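Long-range contacts in hydrazine synthase beta subunit (Candidatus Kuenenia stuttgartiensis, PDB 5C2V), which forms part of the hydrazine synthase complex, which condenses nitric oxide with ammonium to hydrazine, and may modulate passage of the hydroxylamine intermediate between active sites: residues 206-212 against 225-231; 271-277 against 319-323; 114-120 against 143-147; 58-64 against 98-104; 193-199 against 257-263. One frame throughout, in Å; residues are numbered along the deposited sequence.

Contact 1 of 5, residues 206-212 against 225-231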
# COMPACT_ATOMS: atom_id res chain seq x y z
N VAL B 206 -1.52 11.13 -41.11
CA VAL B 206 -0.71 10.29 -41.99
C VAL B 206 -0.54 8.89 -41.42
O VAL B 206 0.01 8.72 -40.33
CB VAL B 206 0.69 10.90 -42.23
CG1 VAL B 206 1.57 9.93 -43.00
CG2 VAL B 206 0.57 12.23 -42.97
N THR B 207 -1.01 7.88 -42.15
CA THR B 207 -0.85 6.49 -41.72
C THR B 207 0.50 5.93 -42.14
O THR B 207 0.92 6.11 -43.29
CB THR B 207 -1.96 5.59 -42.28
OG1 THR B 207 -2.21 5.93 -43.66
CG2 THR B 207 -3.25 5.76 -41.49
N HIS B 208 1.16 5.23 -41.23
CA HIS B 208 2.47 4.65 -41.52
C HIS B 208 2.86 3.57 -40.52
O HIS B 208 2.09 3.22 -39.62
CB HIS B 208 3.54 5.74 -41.55
CG HIS B 208 3.79 6.37 -40.22
ND1 HIS B 208 4.68 5.87 -39.30
CD2 HIS B 208 3.25 7.48 -39.64
CE1 HIS B 208 4.69 6.63 -38.22
NE2 HIS B 208 3.83 7.61 -38.41
N GLN B 209 4.08 3.05 -40.67
CA GLN B 209 4.62 2.07 -39.75
C GLN B 209 5.91 2.56 -39.12
O GLN B 209 6.64 3.36 -39.70
CB GLN B 209 4.88 0.74 -40.47
CG GLN B 209 3.63 -0.09 -40.72
CD GLN B 209 3.96 -1.47 -41.27
OE1 GLN B 209 4.77 -1.61 -42.19
NE2 GLN B 209 3.33 -2.49 -40.70
N THR B 210 6.18 2.08 -37.91
CA THR B 210 7.44 2.35 -37.23
C THR B 210 8.24 1.07 -37.09
O THR B 210 7.90 0.20 -36.29
CB THR B 210 7.21 2.96 -35.83
OG1 THR B 210 6.41 4.15 -35.95
CG2 THR B 210 8.53 3.29 -35.16
N PRO B 211 9.31 0.94 -37.89
CA PRO B 211 10.24 -0.17 -37.76
C PRO B 211 11.19 0.05 -36.59
O PRO B 211 11.52 1.21 -36.31
CB PRO B 211 11.01 -0.16 -39.09
CG PRO B 211 10.63 1.14 -39.79
CD PRO B 211 9.79 1.95 -38.84
N LYS B 212 11.62 -1.00 -35.90
CA LYS B 212 12.85 -0.83 -35.15
C LYS B 212 13.89 -1.57 -35.98
O LYS B 212 13.95 -2.80 -35.96
CB LYS B 212 12.73 -1.39 -33.73
CG LYS B 212 11.30 -1.44 -33.20
CD LYS B 212 10.74 -0.07 -32.85
CE LYS B 212 9.31 -0.17 -32.35
NZ LYS B 212 8.80 1.13 -31.82
N VAL B 225 9.63 -5.55 -33.89
CA VAL B 225 10.05 -5.32 -35.27
C VAL B 225 9.28 -4.15 -35.87
O VAL B 225 9.86 -3.12 -36.21
CB VAL B 225 9.85 -6.58 -36.14
CG1 VAL B 225 10.29 -6.31 -37.57
CG2 VAL B 225 10.62 -7.75 -35.55
N PHE B 226 7.97 -4.32 -35.99
CA PHE B 226 7.11 -3.26 -36.50
C PHE B 226 6.01 -2.87 -35.52
O PHE B 226 5.41 -3.73 -34.87
CB PHE B 226 6.47 -3.67 -37.83
CG PHE B 226 7.32 -3.40 -39.03
CD1 PHE B 226 7.49 -2.11 -39.50
CD2 PHE B 226 7.95 -4.44 -39.69
CE1 PHE B 226 8.27 -1.85 -40.60
CE2 PHE B 226 8.73 -4.19 -40.80
CZ PHE B 226 8.89 -2.90 -41.26
N THR B 227 5.75 -1.57 -35.41
CA THR B 227 4.52 -1.08 -34.80
C THR B 227 3.77 -0.31 -35.86
O THR B 227 4.37 0.14 -36.84
CB THR B 227 4.78 -0.19 -33.57
OG1 THR B 227 5.44 1.01 -33.98
CG2 THR B 227 5.62 -0.92 -32.54
N ASN B 228 2.46 -0.17 -35.70
CA ASN B 228 1.67 0.54 -36.69
C ASN B 228 1.09 1.83 -36.12
O ASN B 228 0.47 1.82 -35.06
CB ASN B 228 0.57 -0.36 -37.22
CG ASN B 228 1.12 -1.62 -37.86
OD1 ASN B 228 1.38 -1.65 -39.06
ND2 ASN B 228 1.27 -2.67 -37.07
N ASN B 229 1.30 2.93 -36.84
CA ASN B 229 1.02 4.24 -36.27
C ASN B 229 0.30 5.21 -37.19
O ASN B 229 0.39 5.13 -38.42
CB ASN B 229 2.33 4.88 -35.81
CG ASN B 229 3.12 3.99 -34.87
OD1 ASN B 229 3.95 3.19 -35.30
ND2 ASN B 229 2.86 4.12 -33.57
N VAL B 230 -0.43 6.14 -36.58
CA VAL B 230 -1.01 7.28 -37.28
C VAL B 230 -0.42 8.55 -36.68
O VAL B 230 -0.32 8.69 -35.46
CB VAL B 230 -2.55 7.29 -37.17
CG1 VAL B 230 -3.00 7.11 -35.73
CG2 VAL B 230 -3.12 8.57 -37.77
N THR B 231 0.00 9.47 -37.54
CA THR B 231 0.66 10.69 -37.08
C THR B 231 -0.16 11.94 -37.41
O THR B 231 -0.57 12.15 -38.55
CB THR B 231 2.06 10.84 -37.70
OG1 THR B 231 2.92 9.81 -37.18
CG2 THR B 231 2.66 12.20 -37.36
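Asn229 OD1 receives two hydroxyls: Thr210 OG1 reaches it at 2.7 Å from the partner strand, standing above the carbonyl plane by 61°, while Thr227 OG1 lies in that plane on a lone pair. On the same face, His208 NE2 and Thr231 OG1 are 2.7 Å apart and share a hydrogen bond at the ring edge. The carbonyl O of Asn229 lies over one face of that imidazole. On the opposite face of the sheet, with Thr207 and Val230, Gln209 NE2 donates to Asn228 OD1 at 2.7 Å, the acceptor lying in the glutamine's amide plane. The extended Gln209 also sets OE1 over the Phe226 ring, amide and ring planes only 13° apart, while Pro211 CB touches Phe226 CE1 at 3.6 Å. Antiparallel pairing of the second and third strands of one propeller blade underlies this, with paired backbone bonds at Val206-Thr231, His208-Asn229 and Thr210-Thr227. Beyond the strand end, Lys212 N donates to Val225 O at 2.8 Å. In the second shell, Asn191 ND2 holds Gln209 OE1 and Asn255 N reaches Asn228 OD1. Trp78 and Tyr61 of the gamma subunit meet the Phe226 ring, and Ser60 O of that subunit accepts from Asn228 ND2.

Contact 2 of 5, residues 271-277 against 319-323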
# COMPACT_ATOMS: atom_id res chain seq x y z
N GLY B 271 -8.35 2.32 -43.30
CA GLY B 271 -8.29 0.99 -43.87
C GLY B 271 -7.06 0.26 -43.37
O GLY B 271 -5.93 0.74 -43.54
N VAL B 272 -7.27 -0.89 -42.76
CA VAL B 272 -6.17 -1.74 -42.32
C VAL B 272 -6.13 -2.96 -43.21
O VAL B 272 -6.98 -3.86 -43.12
CB VAL B 272 -6.32 -2.16 -40.84
CG1 VAL B 272 -5.07 -2.88 -40.38
CG2 VAL B 272 -6.59 -0.95 -39.97
N ARG B 273 -5.10 -2.99 -44.06
CA ARG B 273 -5.01 -3.91 -45.18
C ARG B 273 -4.55 -5.30 -44.75
O ARG B 273 -5.07 -6.31 -45.22
CB ARG B 273 -4.05 -3.33 -46.23
CG ARG B 273 -4.19 -3.90 -47.62
CD ARG B 273 -3.15 -3.28 -48.54
NE ARG B 273 -3.44 -3.51 -49.95
CZ ARG B 273 -2.98 -4.54 -50.65
NH1 ARG B 273 -2.20 -5.44 -50.07
NH2 ARG B 273 -3.30 -4.67 -51.93
N GLY B 274 -3.56 -5.34 -43.87
CA GLY B 274 -3.03 -6.59 -43.38
C GLY B 274 -4.01 -7.32 -42.49
O GLY B 274 -4.15 -8.54 -42.56
N MET B 275 -4.70 -6.56 -41.63
CA MET B 275 -5.65 -7.14 -40.70
C MET B 275 -7.09 -7.12 -41.21
O MET B 275 -8.01 -7.51 -40.49
CB MET B 275 -5.57 -6.42 -39.35
CG MET B 275 -4.29 -6.71 -38.59
SD MET B 275 -3.90 -8.48 -38.53
CE MET B 275 -5.20 -9.07 -37.45
N HIS B 276 -7.28 -6.65 -42.44
CA HIS B 276 -8.58 -6.69 -43.10
C HIS B 276 -9.70 -6.05 -42.30
O HIS B 276 -10.75 -6.66 -42.10
CB HIS B 276 -8.97 -8.14 -43.42
CG HIS B 276 -7.84 -8.97 -43.93
ND1 HIS B 276 -7.15 -8.67 -45.09
CD2 HIS B 276 -7.28 -10.11 -43.45
CE1 HIS B 276 -6.21 -9.58 -45.29
NE2 HIS B 276 -6.27 -10.46 -44.31
N ARG B 277 -9.49 -4.82 -41.83
CA ARG B 277 -10.52 -4.19 -41.00
C ARG B 277 -10.44 -2.67 -41.04
O ARG B 277 -9.41 -2.12 -41.36
CB ARG B 277 -10.41 -4.68 -39.56
CG ARG B 277 -9.12 -4.29 -38.87
CD ARG B 277 -8.86 -5.15 -37.64
NE ARG B 277 -7.68 -4.71 -36.91
CZ ARG B 277 -7.09 -5.42 -35.95
NH1 ARG B 277 -7.58 -6.61 -35.60
NH2 ARG B 277 -6.02 -4.94 -35.34
N GLY B 319 -13.72 -7.06 -45.86
CA GLY B 319 -13.23 -8.08 -46.77
C GLY B 319 -11.71 -8.10 -46.73
O GLY B 319 -11.10 -7.36 -45.95
N LEU B 320 -11.11 -8.93 -47.56
CA LEU B 320 -9.66 -9.08 -47.55
C LEU B 320 -8.98 -7.95 -48.33
O LEU B 320 -9.35 -7.65 -49.46
CB LEU B 320 -9.26 -10.44 -48.11
CG LEU B 320 -9.98 -11.63 -47.47
CD1 LEU B 320 -9.43 -12.95 -47.99
CD2 LEU B 320 -9.89 -11.57 -45.95
N GLY B 321 -7.97 -7.34 -47.71
CA GLY B 321 -7.23 -6.25 -48.31
C GLY B 321 -7.94 -4.92 -48.54
O GLY B 321 -7.99 -4.44 -49.67
N PRO B 322 -8.50 -4.32 -47.47
CA PRO B 322 -9.15 -3.01 -47.62
C PRO B 322 -8.13 -1.88 -47.79
O PRO B 322 -7.83 -1.15 -46.84
CB PRO B 322 -9.92 -2.86 -46.31
CG PRO B 322 -9.14 -3.64 -45.33
CD PRO B 322 -8.54 -4.80 -46.08
N SER B 323 -7.62 -1.73 -49.00
CA SER B 323 -6.54 -0.78 -49.29
C SER B 323 -7.00 0.68 -49.30
O SER B 323 -6.17 1.59 -49.19
CB SER B 323 -5.89 -1.12 -50.63
OG SER B 323 -6.87 -1.31 -51.64
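Pro322, His276 and Arg273 give up the most surface here, and each meets the other segment differently. Pro322 lays its ring against backbone: CG lies 3.1 Å from Val272 O and CD 3.5 Å from His276 CA. It is the centre of an inverse gamma turn and leans on the G1 beta bulge in which His276 and Arg277 both face Val272. The imidazole of His276 has neighbours on both faces and at its edge. Leu320 CD2 sits over the ring, 3.9 Å from the centroid of the His276 ring, in a CH-pi contact 10° off the normal, and Gly274 O lies on the opposite face. At the edge, Gly321 N donates to His276 ND1 over 3.1 Å, tilted 23° from the ring plane. NE2 bonds to Asp52 of the gamma subunit, consistent with a proton on NE2. Arg273 carries CG anti to its own N (chi1 -160°) and runs extended past Gly321 until NE comes 3.5 Å from Ser323 CB, which meets the guanidinium at its edge. The contact joins two neighbouring propeller blades: strand 267-272, hydrogen-bonded to strand 256-261 through Gly271, and strand 322-327, which starts the last blade just after 312-317, the outer strand of the blade before.

Contact 3 of 5, residues 114-120 against 143-147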
# COMPACT_ATOMS: atom_id res chain seq x y z
N ALA B 114 0.58 12.89 -57.92
CA ALA B 114 1.82 12.50 -57.25
C ALA B 114 2.50 11.36 -57.99
O ALA B 114 1.92 10.29 -58.15
CB ALA B 114 1.54 12.11 -55.81
N CYS B 115 3.74 11.58 -58.43
CA CYS B 115 4.46 10.53 -59.14
C CYS B 115 5.35 9.74 -58.18
O CYS B 115 6.34 10.26 -57.67
CB CYS B 115 5.29 11.12 -60.28
SG CYS B 115 4.33 12.14 -61.43
N SER B 116 4.99 8.48 -57.96
CA SER B 116 5.53 7.69 -56.85
C SER B 116 6.75 6.83 -57.18
O SER B 116 7.19 6.05 -56.34
CB SER B 116 4.44 6.80 -56.27
OG SER B 116 3.93 5.91 -57.24
N GLY B 117 7.26 6.94 -58.41
CA GLY B 117 8.43 6.19 -58.81
C GLY B 117 9.56 6.36 -57.81
O GLY B 117 9.82 7.47 -57.34
N CYS B 118 10.22 5.25 -57.47
CA CYS B 118 11.19 5.22 -56.38
C CYS B 118 12.32 6.23 -56.55
O CYS B 118 12.78 6.82 -55.58
CB CYS B 118 11.78 3.81 -56.24
SG CYS B 118 10.61 2.59 -55.60
N MET B 119 12.78 6.42 -57.79
CA MET B 119 13.77 7.45 -58.07
C MET B 119 13.13 8.75 -58.57
O MET B 119 13.82 9.69 -58.95
CB MET B 119 14.81 6.94 -59.07
CG MET B 119 16.15 7.66 -58.96
SD MET B 119 17.59 6.67 -59.38
CE MET B 119 18.90 7.82 -58.96
N TRP B 120 11.80 8.79 -58.59
CA TRP B 120 11.09 9.95 -59.10
C TRP B 120 10.60 10.89 -57.99
O TRP B 120 9.87 10.47 -57.09
CB TRP B 120 9.89 9.52 -59.93
CG TRP B 120 9.55 10.46 -61.05
CD1 TRP B 120 8.62 11.46 -61.03
CD2 TRP B 120 10.15 10.48 -62.35
NE1 TRP B 120 8.61 12.10 -62.24
CE2 TRP B 120 9.53 11.52 -63.07
CE3 TRP B 120 11.14 9.72 -62.97
CZ2 TRP B 120 9.88 11.83 -64.38
CZ3 TRP B 120 11.49 10.02 -64.27
CH2 TRP B 120 10.86 11.07 -64.97
N GLY B 143 9.74 9.61 -54.29
CA GLY B 143 8.56 8.81 -54.03
C GLY B 143 7.37 9.44 -53.32
O GLY B 143 6.94 8.92 -52.29
N PRO B 144 6.85 10.57 -53.84
CA PRO B 144 5.59 11.00 -53.23
C PRO B 144 4.50 9.96 -53.46
O PRO B 144 4.25 9.58 -54.60
CB PRO B 144 5.26 12.31 -53.96
CG PRO B 144 6.54 12.72 -54.63
CD PRO B 144 7.28 11.46 -54.92
N ARG B 145 3.85 9.51 -52.39
CA ARG B 145 2.79 8.51 -52.51
C ARG B 145 1.43 9.12 -52.88
O ARG B 145 0.72 8.61 -53.74
CB ARG B 145 2.66 7.71 -51.22
CG ARG B 145 1.62 6.60 -51.26
CD ARG B 145 1.84 5.67 -52.44
NE ARG B 145 0.90 4.55 -52.43
CZ ARG B 145 1.22 3.31 -52.06
NH1 ARG B 145 2.46 3.03 -51.68
NH2 ARG B 145 0.30 2.35 -52.07
N MET B 146 1.10 10.22 -52.22
CA MET B 146 -0.21 10.83 -52.32
C MET B 146 -0.10 12.31 -52.00
O MET B 146 0.82 12.72 -51.28
CB MET B 146 -1.20 10.13 -51.37
CG MET B 146 -2.57 10.79 -51.23
SD MET B 146 -3.54 10.79 -52.74
CE MET B 146 -4.38 9.22 -52.61
N VAL B 147 -1.01 13.13 -52.53
CA VAL B 147 -1.06 14.52 -52.11
C VAL B 147 -2.38 14.78 -51.38
O VAL B 147 -3.22 13.89 -51.29
CB VAL B 147 -0.94 15.48 -53.31
CG1 VAL B 147 0.44 15.38 -53.92
CG2 VAL B 147 -2.02 15.16 -54.34
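A single hydrogen bond crosses between Trp120 and Gly143: Gly143 N donates to Trp120 O over 2.9 Å. That acceptor is presented by a type I turn from Gly117 to Trp120, itself closed by Trp120 N bonding to Gly117 O. Carbon-to-oxygen approaches come next. Ser116 CA lies 3.2 Å from Pro144 O in a CA-H...O contact, and Pro144 CD returns the contact, touching Cys115 O at 3.1 Å and Trp120 O at 3.5 Å. Apolar packing completes the set, with Ala114 CB reaching Val147 CG1 at 3.9 Å and Pro144 CB at 4.2 Å. In this way the segment that opens strand 144-149 of one propeller blade settles against the end of strand 110-115 of the blade before it. The polar ends of two side chains have partners outside the pair: Ser116 OG bonds to Trp98 O, and Arg145 makes a salt bridge with Glu69 of the gamma subunit. The join therefore rests on main-chain oxygens and small or rigid residues, Gly143 taking a positive phi (69°) that glycine adopts easily, and no charged group takes part in it.

Contact 4 of 5, residues 58-64 against 98-104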
# COMPACT_ATOMS: atom_id res chain seq x y z
N GLU B 58 -4.30 2.88 -60.13
CA GLU B 58 -4.36 2.87 -58.67
C GLU B 58 -5.09 4.01 -57.95
O GLU B 58 -5.22 3.97 -56.72
CB GLU B 58 -2.93 2.74 -58.14
CG GLU B 58 -2.39 1.38 -58.51
CD GLU B 58 -0.96 1.15 -58.11
OE1 GLU B 58 -0.29 2.11 -57.67
OE2 GLU B 58 -0.52 -0.01 -58.22
N ALA B 59 -5.58 5.01 -58.67
CA ALA B 59 -6.21 6.15 -58.01
C ALA B 59 -7.16 6.93 -58.91
O ALA B 59 -7.05 6.88 -60.13
CB ALA B 59 -5.15 7.09 -57.45
N SER B 60 -8.09 7.66 -58.30
CA SER B 60 -9.02 8.50 -59.04
C SER B 60 -9.52 9.69 -58.22
O SER B 60 -9.65 9.61 -57.00
CB SER B 60 -10.21 7.67 -59.53
OG SER B 60 -10.88 7.04 -58.45
N ALA B 61 -9.81 10.80 -58.91
CA ALA B 61 -10.37 11.98 -58.27
C ALA B 61 -11.51 12.57 -59.10
O ALA B 61 -11.44 12.60 -60.33
CB ALA B 61 -9.29 13.03 -58.04
N VAL B 62 -12.55 13.04 -58.43
CA VAL B 62 -13.72 13.58 -59.10
C VAL B 62 -13.72 15.11 -59.09
O VAL B 62 -13.34 15.73 -58.10
CB VAL B 62 -15.03 13.08 -58.45
CG1 VAL B 62 -16.24 13.48 -59.28
CG2 VAL B 62 -14.98 11.57 -58.27
N THR B 63 -14.14 15.71 -60.20
CA THR B 63 -14.29 17.16 -60.29
C THR B 63 -15.44 17.61 -59.39
O THR B 63 -16.40 16.86 -59.19
CB THR B 63 -14.53 17.62 -61.74
OG1 THR B 63 -15.72 17.00 -62.24
CG2 THR B 63 -13.36 17.24 -62.62
N PRO B 64 -15.35 18.84 -58.85
CA PRO B 64 -16.37 19.40 -57.95
C PRO B 64 -17.80 19.32 -58.50
O PRO B 64 -18.73 19.13 -57.72
CB PRO B 64 -15.93 20.86 -57.80
CG PRO B 64 -14.46 20.81 -57.96
CD PRO B 64 -14.19 19.75 -58.99
N TRP B 98 4.71 6.26 -62.34
CA TRP B 98 3.75 5.67 -61.42
C TRP B 98 2.91 6.70 -60.69
O TRP B 98 3.16 6.97 -59.51
CB TRP B 98 4.45 4.78 -60.40
CG TRP B 98 3.51 3.84 -59.74
CD1 TRP B 98 2.39 4.14 -59.02
CD2 TRP B 98 3.57 2.41 -59.81
NE1 TRP B 98 1.77 2.99 -58.61
CE2 TRP B 98 2.47 1.91 -59.08
CE3 TRP B 98 4.45 1.51 -60.40
CZ2 TRP B 98 2.24 0.55 -58.93
CZ3 TRP B 98 4.22 0.16 -60.25
CH2 TRP B 98 3.13 -0.31 -59.52
N PRO B 99 1.96 7.34 -61.38
CA PRO B 99 1.13 8.15 -60.49
C PRO B 99 0.39 7.26 -59.50
O PRO B 99 -0.33 6.35 -59.91
CB PRO B 99 0.17 8.85 -61.45
CG PRO B 99 0.11 7.96 -62.65
CD PRO B 99 1.48 7.35 -62.78
N SER B 100 0.56 7.51 -58.20
CA SER B 100 -0.16 6.76 -57.18
C SER B 100 -1.37 7.49 -56.61
O SER B 100 -2.12 6.93 -55.81
CB SER B 100 0.80 6.37 -56.05
OG SER B 100 1.42 7.52 -55.51
N GLY B 101 -1.56 8.73 -57.03
CA GLY B 101 -2.65 9.53 -56.49
C GLY B 101 -2.87 10.84 -57.22
O GLY B 101 -1.94 11.40 -57.81
N ILE B 102 -4.09 11.34 -57.14
CA ILE B 102 -4.49 12.54 -57.84
C ILE B 102 -5.60 13.27 -57.08
O ILE B 102 -6.45 12.63 -56.47
CB ILE B 102 -4.95 12.20 -59.28
CG1 ILE B 102 -5.20 13.47 -60.10
CG2 ILE B 102 -6.17 11.28 -59.26
CD1 ILE B 102 -5.34 13.20 -61.58
N LYS B 103 -5.58 14.60 -57.10
CA LYS B 103 -6.64 15.38 -56.46
C LYS B 103 -6.96 16.68 -57.18
O LYS B 103 -6.07 17.35 -57.69
CB LYS B 103 -6.29 15.67 -55.00
CG LYS B 103 -6.64 14.53 -54.06
CD LYS B 103 -5.73 14.47 -52.87
CE LYS B 103 -6.17 13.37 -51.92
NZ LYS B 103 -7.60 13.01 -52.10
N ILE B 104 -8.24 17.03 -57.22
CA ILE B 104 -8.69 18.23 -57.92
C ILE B 104 -8.75 19.43 -56.98
O ILE B 104 -9.17 19.31 -55.83
CB ILE B 104 -10.07 18.02 -58.56
CG1 ILE B 104 -10.16 16.63 -59.20
CG2 ILE B 104 -10.37 19.11 -59.58
CD1 ILE B 104 -9.21 16.42 -60.36
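The methyl of Ala61 is the main bump here. Its CB fits between two isoleucines, 3.8 Å from Ile102 CG2 and 3.9 Å from Ile104 CG1, with Ile102 O as the floor of the hollow. Two residues back, Ala59 CB lies against the backbone at Gly101, 3.6 Å from its CA, with Ser100 O beside it. Ile104 is a bump in its turn and uses both branches: CG1, anti to the carbonyl carbon (chi1 -41°), presses on Val62 O at 3.5 Å, while CG2 meets Pro64 CD at 3.9 Å. At the far end the fit becomes polar. Glu58 OE1 comes to the edge of the Trp98 indole and accepts a hydrogen bond from NE1, carboxylate and ring planes 52° apart; the modelled length is improbably short and its detail doubtful. Gln32 and Gln56 hold the second oxygen of Glu58, and Arg70 of the gamma subunit makes a cation-pi contact with the indole. Trp98 directly follows Asp97, a ligand of the bound calcium ion. The strands run nearly parallel, 10° apart and 5.5 Å at closest approach. They are the innermost strands of successive propeller blades, 57-62 bonded to 68-73 in its own sheet and 99-104 to 110-115.

Contact 5 of 5, residues 193-199 against 257-263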
# COMPACT_ATOMS: atom_id res chain seq x y z
N ARG B 193 1.22 5.50 -46.47
CA ARG B 193 0.21 5.20 -47.48
C ARG B 193 -0.85 6.26 -47.79
O ARG B 193 -1.54 6.16 -48.80
CB ARG B 193 -0.50 3.90 -47.08
CG ARG B 193 0.40 2.68 -47.07
CD ARG B 193 0.86 2.34 -48.48
NE ARG B 193 2.29 2.56 -48.64
CZ ARG B 193 3.19 1.59 -48.68
NH1 ARG B 193 2.82 0.32 -48.57
NH2 ARG B 193 4.47 1.89 -48.81
N ASP B 194 -0.99 7.27 -46.93
CA ASP B 194 -2.02 8.29 -47.15
C ASP B 194 -1.78 9.57 -46.36
O ASP B 194 -1.03 9.58 -45.39
CB ASP B 194 -3.40 7.72 -46.81
CG ASP B 194 -4.51 8.33 -47.64
OD1 ASP B 194 -4.29 9.40 -48.24
OD2 ASP B 194 -5.61 7.73 -47.70
N VAL B 195 -2.42 10.66 -46.79
CA VAL B 195 -2.47 11.88 -45.98
C VAL B 195 -3.83 12.56 -46.12
O VAL B 195 -4.34 12.73 -47.23
CB VAL B 195 -1.35 12.86 -46.38
CG1 VAL B 195 -1.25 13.00 -47.89
CG2 VAL B 195 -1.55 14.22 -45.71
N VAL B 196 -4.44 12.96 -45.00
CA VAL B 196 -5.70 13.69 -45.06
C VAL B 196 -5.67 14.98 -44.24
O VAL B 196 -4.87 15.12 -43.32
CB VAL B 196 -6.89 12.83 -44.56
CG1 VAL B 196 -7.12 11.64 -45.49
CG2 VAL B 196 -6.66 12.37 -43.13
N TYR B 197 -6.55 15.91 -44.60
CA TYR B 197 -6.67 17.19 -43.90
C TYR B 197 -7.92 17.22 -43.03
O TYR B 197 -8.94 16.64 -43.38
CB TYR B 197 -6.70 18.35 -44.89
CG TYR B 197 -5.44 19.18 -44.95
CD1 TYR B 197 -5.16 20.12 -43.97
CD2 TYR B 197 -4.55 19.05 -46.01
CE1 TYR B 197 -4.01 20.89 -44.03
CE2 TYR B 197 -3.40 19.82 -46.08
CZ TYR B 197 -3.14 20.74 -45.08
OH TYR B 197 -1.99 21.50 -45.15
N THR B 198 -7.84 17.92 -41.90
CA THR B 198 -9.01 18.17 -41.08
C THR B 198 -9.83 19.30 -41.71
O THR B 198 -9.26 20.19 -42.34
CB THR B 198 -8.63 18.54 -39.63
OG1 THR B 198 -7.73 19.65 -39.64
CG2 THR B 198 -7.96 17.36 -38.94
N PRO B 199 -11.16 19.25 -41.56
CA PRO B 199 -12.07 20.24 -42.16
C PRO B 199 -11.71 21.70 -41.86
O PRO B 199 -12.00 22.57 -42.67
CB PRO B 199 -13.42 19.88 -41.53
CG PRO B 199 -13.32 18.42 -41.28
CD PRO B 199 -11.90 18.17 -40.88
N TYR B 257 -3.52 1.74 -44.43
CA TYR B 257 -3.37 2.33 -45.76
C TYR B 257 -4.22 3.56 -46.02
O TYR B 257 -3.71 4.69 -46.02
CB TYR B 257 -3.73 1.28 -46.82
CG TYR B 257 -2.57 0.47 -47.33
CD1 TYR B 257 -1.79 -0.28 -46.47
CD2 TYR B 257 -2.26 0.44 -48.69
CE1 TYR B 257 -0.73 -1.03 -46.93
CE2 TYR B 257 -1.21 -0.32 -49.16
CZ TYR B 257 -0.44 -1.05 -48.27
OH TYR B 257 0.61 -1.80 -48.73
N GLY B 258 -5.51 3.35 -46.25
CA GLY B 258 -6.39 4.41 -46.69
C GLY B 258 -7.02 5.17 -45.54
O GLY B 258 -7.24 4.61 -44.47
N MET B 259 -7.33 6.44 -45.78
CA MET B 259 -7.95 7.25 -44.75
C MET B 259 -9.13 8.06 -45.27
O MET B 259 -9.13 8.54 -46.40
CB MET B 259 -6.93 8.19 -44.12
CG MET B 259 -6.12 7.56 -43.00
SD MET B 259 -5.02 8.74 -42.21
CE MET B 259 -4.05 9.27 -43.61
N ALA B 260 -10.14 8.19 -44.42
CA ALA B 260 -11.30 9.01 -44.71
C ALA B 260 -11.60 9.90 -43.50
O ALA B 260 -11.74 9.41 -42.38
CB ALA B 260 -12.50 8.15 -45.05
N MET B 261 -11.67 11.20 -43.75
CA MET B 261 -11.91 12.18 -42.69
C MET B 261 -13.38 12.57 -42.64
O MET B 261 -13.98 12.92 -43.66
CB MET B 261 -11.04 13.42 -42.89
CG MET B 261 -11.29 14.53 -41.89
SD MET B 261 -10.76 14.11 -40.22
CE MET B 261 -8.99 14.02 -40.44
N ASP B 262 -13.97 12.51 -41.44
CA ASP B 262 -15.35 12.94 -41.23
C ASP B 262 -15.50 14.40 -41.64
O ASP B 262 -14.64 15.23 -41.32
CB ASP B 262 -15.75 12.73 -39.77
CG ASP B 262 -17.23 12.99 -39.53
OD1 ASP B 262 -18.02 12.04 -39.64
OD2 ASP B 262 -17.59 14.15 -39.23
N PRO B 263 -16.59 14.73 -42.35
CA PRO B 263 -16.83 16.09 -42.86
C PRO B 263 -16.79 17.16 -41.77
O PRO B 263 -16.38 18.28 -42.04
CB PRO B 263 -18.24 15.99 -43.47
CG PRO B 263 -18.83 14.73 -42.92
CD PRO B 263 -17.67 13.81 -42.73
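Innermost strands of two adjacent blades of the beta-propeller meet here, Arg193 to Pro199 against Tyr257 to Pro263, running the same way with 17° between their axes. At the N-terminal end of the two segments, Arg193 lies alongside Tyr257. The arginine chain, bent at chi2 and chi3, places CD over one face of the phenol, 3.6 Å from the ring centroid, while the guanidinium stands at 77° to the ring. Glu69 of the gamma subunit takes a salt bridge from Arg193 and a hydrogen bond from Tyr257 OH, and Asp161 holds Arg193 NH2; together Asp161 and Glu69 probably offset the two neighbouring arginines, Arg193 and Arg145. Next, Met259 N donates to Asp194 OD2 over 2.9 Å, meeting it on the anti side. Further along, the surfaces turn apolar. Val196 divides its branches between two methionines: CG1 rests on Met259 CB at 3.7 Å, and CG2 approaches Met261 CE at 3.9 Å. Met259 turns back at chi3 (-58°), which brings CE within 3.5 Å of Asp194 O. Met261 CG also touches Pro199 CD at 3.8 Å, and beyond it Pro199 CG comes to 3.2 Å from Pro263 O.

Overall arrangement
Read from the N terminus, contact 4 comes first, closing a loop of one blade between the innermost strands 57-62 and 99-104. Contact 3 follows once that loop is complete and joins the next blade boundary, touching contact 4 across strands 99-104 and 110-115. Contact 5 then spans a longer loop from 193-199 to 257-263, and contact 1 lies wholly within it, as a hairpin in the same sheet; Thr207 OG1 reaches Tyr257 O between the two. Contact 2 comes last, its strand 267-272 next to strand 256-261 of contact 5 in one sheet. No loops cross. Four contacts therefore join successive blades, one staples a blade internally, and Arg145 of contact 3 shares Glu69 of the gamma subunit with contact 5.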